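Local coordinates for protein nucleoporin nup120 (Schizosaccharomyces pombe, PDB 4GQ2) that serves as a structural constituent of the nuclear pore complex, whose nucleoporins can also dock transiently associated nuclear transport factors, at residues A[841-846]-A[863-868]. Numbering follows the deposited sequence.
Sequences IAVYLK and FKTTSL
The ring of Y844 carries much of this contact between helix 840-852 and the end of helix 856-864 with the loop that follows. The L868 side chain crosses that of Y844 at about a right angle and sets its CD2 methyl over the centre of one ring face, a CH-pi contact with CD2 3.5 Å from the ring centroid and 10° off the normal. The other methyl, L868 CD1, packs 3.8 Å from Y844 CB, so the isobutyl fork spans ring and stem. F863 meets the Y844 ring obliquely with an edge of its own ring, F863 CE1 lying 3.9 Å from Y844 CE1. Beside Y844 on the helix, V843 runs alongside T866, the two pointing opposite ways, with V843 CG1 3.7 Å from T866 CB; T866 CG2 approaches the backbone N of Y844, while T865 OG1 borders V843 CG1.

Y844 CG stands anti to the backbone N (chi1 172°), which carries the ring out from the helix to meet L868 and F863. T866 OG1 is hydrogen-bonded to P840 O, tying the loop to the start of helix 840-852. F863 touches L903 and L907 of helix 895-909, and T866 and L868 touch its Y899. An alanine at Y844 would probably cost L868 its aromatic platform and F863 the contact at its ring edge, loosening the join. With no hydrogen bond between the two segments, helix 840-852 is held to the end of helix 856-864 and the loop after it by apolar and CH-pi packing, so the contact depends on shape and apolar fit, in a region assigned to the HEAT repeats of Nup120.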
ATOM      1  N   ILE A 841      25.244  -2.032   8.997  1.00 41.43           N
ATOM      2  CA  ILE A 841      24.097  -1.275   9.534  1.00 42.90           C
ATOM      3  C   ILE A 841      22.758  -1.933   9.153  1.00 43.49           C
ATOM      4  O   ILE A 841      21.844  -2.009   9.975  1.00 46.58           O
ATOM      5  CB  ILE A 841      24.129   0.210   9.093  1.00 45.98           C
ATOM      6  CG1 ILE A 841      25.382   0.896   9.650  1.00 45.77           C
ATOM      7  CG2 ILE A 841      22.882   0.965   9.559  1.00 39.88           C
ATOM      8  CD1 ILE A 841      25.667   2.251   9.045  1.00 51.44           C
ATOM      9  N   ALA A 842      22.666  -2.418   7.915  1.00 39.90           N
ATOM     10  CA  ALA A 842      21.461  -3.062   7.412  1.00 36.31           C
ATOM     11  C   ALA A 842      21.184  -4.343   8.173  1.00 33.93           C
ATOM     12  O   ALA A 842      20.067  -4.564   8.651  1.00 37.87           O
ATOM     13  CB  ALA A 842      21.591  -3.343   5.916  1.00 35.02           C
ATOM     14  N   VAL A 843      22.215  -5.172   8.293  1.00 30.96           N
ATOM     15  CA  VAL A 843      22.117  -6.451   8.978  1.00 31.74           C
ATOM     16  C   VAL A 843      21.763  -6.251  10.460  1.00 38.25           C
ATOM     17  O   VAL A 843      20.907  -6.958  11.005  1.00 35.35           O
ATOM     18  CB  VAL A 843      23.402  -7.293   8.781  1.00 35.44           C
ATOM     19  CG1 VAL A 843      23.259  -8.668   9.432  1.00 39.31           C
ATOM     20  CG2 VAL A 843      23.699  -7.463   7.289  1.00 27.11           C
ATOM     21  N   TYR A 844      22.391  -5.259  11.087  1.00 35.08           N
ATOM     22  CA  TYR A 844      22.089  -4.893  12.463  1.00 31.63           C
ATOM     23  C   TYR A 844      20.620  -4.500  12.578  1.00 33.58           C
ATOM     24  O   TYR A 844      19.929  -4.876  13.537  1.00 34.97           O
ATOM     25  CB  TYR A 844      23.001  -3.742  12.920  1.00 34.43           C
ATOM     26  CG  TYR A 844      22.644  -3.168  14.273  1.00 33.02           C
ATOM     27  CD1 TYR A 844      22.947  -3.857  15.444  1.00 32.32           C
ATOM     28  CD2 TYR A 844      21.997  -1.934  14.384  1.00 37.21           C
ATOM     29  CE1 TYR A 844      22.623  -3.336  16.689  1.00 30.80           C
ATOM     30  CE2 TYR A 844      21.663  -1.410  15.630  1.00 37.86           C
ATOM     31  CZ  TYR A 844      21.982  -2.121  16.776  1.00 36.38           C
ATOM     32  OH  TYR A 844      21.649  -1.627  18.015  1.00 45.67           O
ATOM     33  N   LEU A 845      20.134  -3.761  11.591  1.00 30.25           N
ATOM     34  CA  LEU A 845      18.731  -3.347  11.586  1.00 31.97           C
ATOM     35  C   LEU A 845      17.790  -4.537  11.339  1.00 34.47           C
ATOM     36  O   LEU A 845      16.723  -4.608  11.948  1.00 39.84           O
ATOM     37  CB  LEU A 845      18.494  -2.208  10.589  1.00 32.18           C
ATOM     38  CG  LEU A 845      17.087  -1.627  10.421  1.00 35.40           C
ATOM     39  CD1 LEU A 845      16.595  -0.884  11.662  1.00 26.33           C
ATOM     40  CD2 LEU A 845      17.096  -0.718   9.200  1.00 35.18           C
ATOM     41  N   LYS A 846      18.185  -5.468  10.468  1.00 33.11           N
ATOM     42  CA  LYS A 846      17.449  -6.734  10.315  1.00 30.47           C
ATOM     43  C   LYS A 846      17.277  -7.396  11.683  1.00 34.08           C
ATOM     44  O   LYS A 846      16.193  -7.854  12.028  1.00 40.43           O
ATOM     45  CB  LYS A 846      18.177  -7.694   9.373  1.00 33.74           C
ATOM     46  CG  LYS A 846      18.217  -7.251   7.921  1.00 45.85           C
ATOM     47  CD  LYS A 846      18.789  -8.328   7.007  1.00 50.75           C
ATOM     48  CE  LYS A 846      17.875  -9.539   6.919  1.00 46.05           C
ATOM     49  NZ  LYS A 846      18.247 -10.435   5.787  1.00 39.82           N
ATOM     50  N   PHE A 863      22.685 -10.704  14.414  1.00 34.07           N
ATOM     51  CA  PHE A 863      23.629 -10.069  15.335  1.00 34.25           C
ATOM     52  C   PHE A 863      25.051 -10.640  15.236  1.00 36.80           C
ATOM     53  O   PHE A 863      26.022  -9.906  15.380  1.00 40.86           O
ATOM     54  CB  PHE A 863      23.145 -10.200  16.785  1.00 31.96           C
ATOM     55  CG  PHE A 863      22.083  -9.208  17.183  1.00 29.89           C
ATOM     56  CD1 PHE A 863      22.143  -7.880  16.763  1.00 30.18           C
ATOM     57  CD2 PHE A 863      21.035  -9.597  18.012  1.00 27.33           C
ATOM     58  CE1 PHE A 863      21.163  -6.967  17.142  1.00 32.48           C
ATOM     59  CE2 PHE A 863      20.055  -8.693  18.397  1.00 27.67           C
ATOM     60  CZ  PHE A 863      20.117  -7.374  17.960  1.00 29.72           C
ATOM     61  N   LYS A 864      25.166 -11.944  15.004  1.00 32.99           N
ATOM     62  CA  LYS A 864      26.472 -12.615  14.967  1.00 35.26           C
ATOM     63  C   LYS A 864      27.114 -12.668  13.581  1.00 44.25           C
ATOM     64  O   LYS A 864      28.262 -13.090  13.454  1.00 56.78           O
ATOM     65  CB  LYS A 864      26.365 -14.039  15.503  1.00 33.53           C
ATOM     66  CG  LYS A 864      25.951 -14.157  16.959  1.00 44.52           C
ATOM     67  CD  LYS A 864      26.010 -15.614  17.410  1.00 46.37           C
ATOM     68  CE  LYS A 864      25.599 -15.760  18.867  1.00 49.21           C
ATOM     69  NZ  LYS A 864      25.688 -17.182  19.310  1.00 61.71           N
ATOM     70  N   THR A 865      26.387 -12.258  12.548  1.00 38.51           N
ATOM     71  CA  THR A 865      26.957 -12.226  11.201  1.00 42.02           C
ATOM     72  C   THR A 865      27.285 -10.796  10.789  1.00 41.41           C
ATOM     73  O   THR A 865      27.572 -10.527   9.626  1.00 43.32           O
ATOM     74  CB  THR A 865      26.033 -12.885  10.155  1.00 39.98           C
ATOM     75  OG1 THR A 865      24.772 -12.214  10.150  1.00 46.47           O
ATOM     76  CG2 THR A 865      25.808 -14.367  10.477  1.00 40.95           C
ATOM     77  N   THR A 866      27.230  -9.879  11.751  1.00 45.23           N
ATOM     78  CA  THR A 866      27.586  -8.480  11.513  1.00 37.79           C
ATOM     79  C   THR A 866      28.291  -7.876  12.719  1.00 41.64           C
ATOM     80  O   THR A 866      28.374  -8.496  13.780  1.00 40.71           O
ATOM     81  CB  THR A 866      26.359  -7.611  11.155  1.00 34.58           C
ATOM     82  OG1 THR A 866      26.803  -6.320  10.719  1.00 41.90           O
ATOM     83  CG2 THR A 866      25.435  -7.422  12.354  1.00 27.74           C
ATOM     84  N   SER A 867      28.791  -6.657  12.540  1.00 40.68           N
ATOM     85  CA  SER A 867      29.459  -5.911  13.593  1.00 44.22           C
ATOM     86  C   SER A 867      29.278  -4.422  13.339  1.00 44.37           C
ATOM     87  O   SER A 867      29.248  -3.987  12.190  1.00 54.21           O
ATOM     88  CB  SER A 867      30.950  -6.252  13.614  1.00 43.63           C
ATOM     89  OG  SER A 867      31.611  -5.559  14.655  1.00 46.59           O
ATOM     90  N   LEU A 868      29.156  -3.651  14.413  1.00 36.81           N
ATOM     91  CA  LEU A 868      29.094  -2.194  14.335  1.00 39.06           C
ATOM     92  C   LEU A 868      30.472  -1.526  14.549  1.00 46.94           C
ATOM     93  O   LEU A 868      30.567  -0.318  14.763  1.00 54.01           O
ATOM     94  CB  LEU A 868      28.073  -1.674  15.349  1.00 36.83           C
ATOM     95  CG  LEU A 868      26.673  -1.219  14.898  1.00 38.06           C
ATOM     96  CD1 LEU A 868      26.234  -1.758  13.546  1.00 29.63           C
ATOM     97  CD2 LEU A 868      25.635  -1.528  15.960  1.00 33.13           C
TER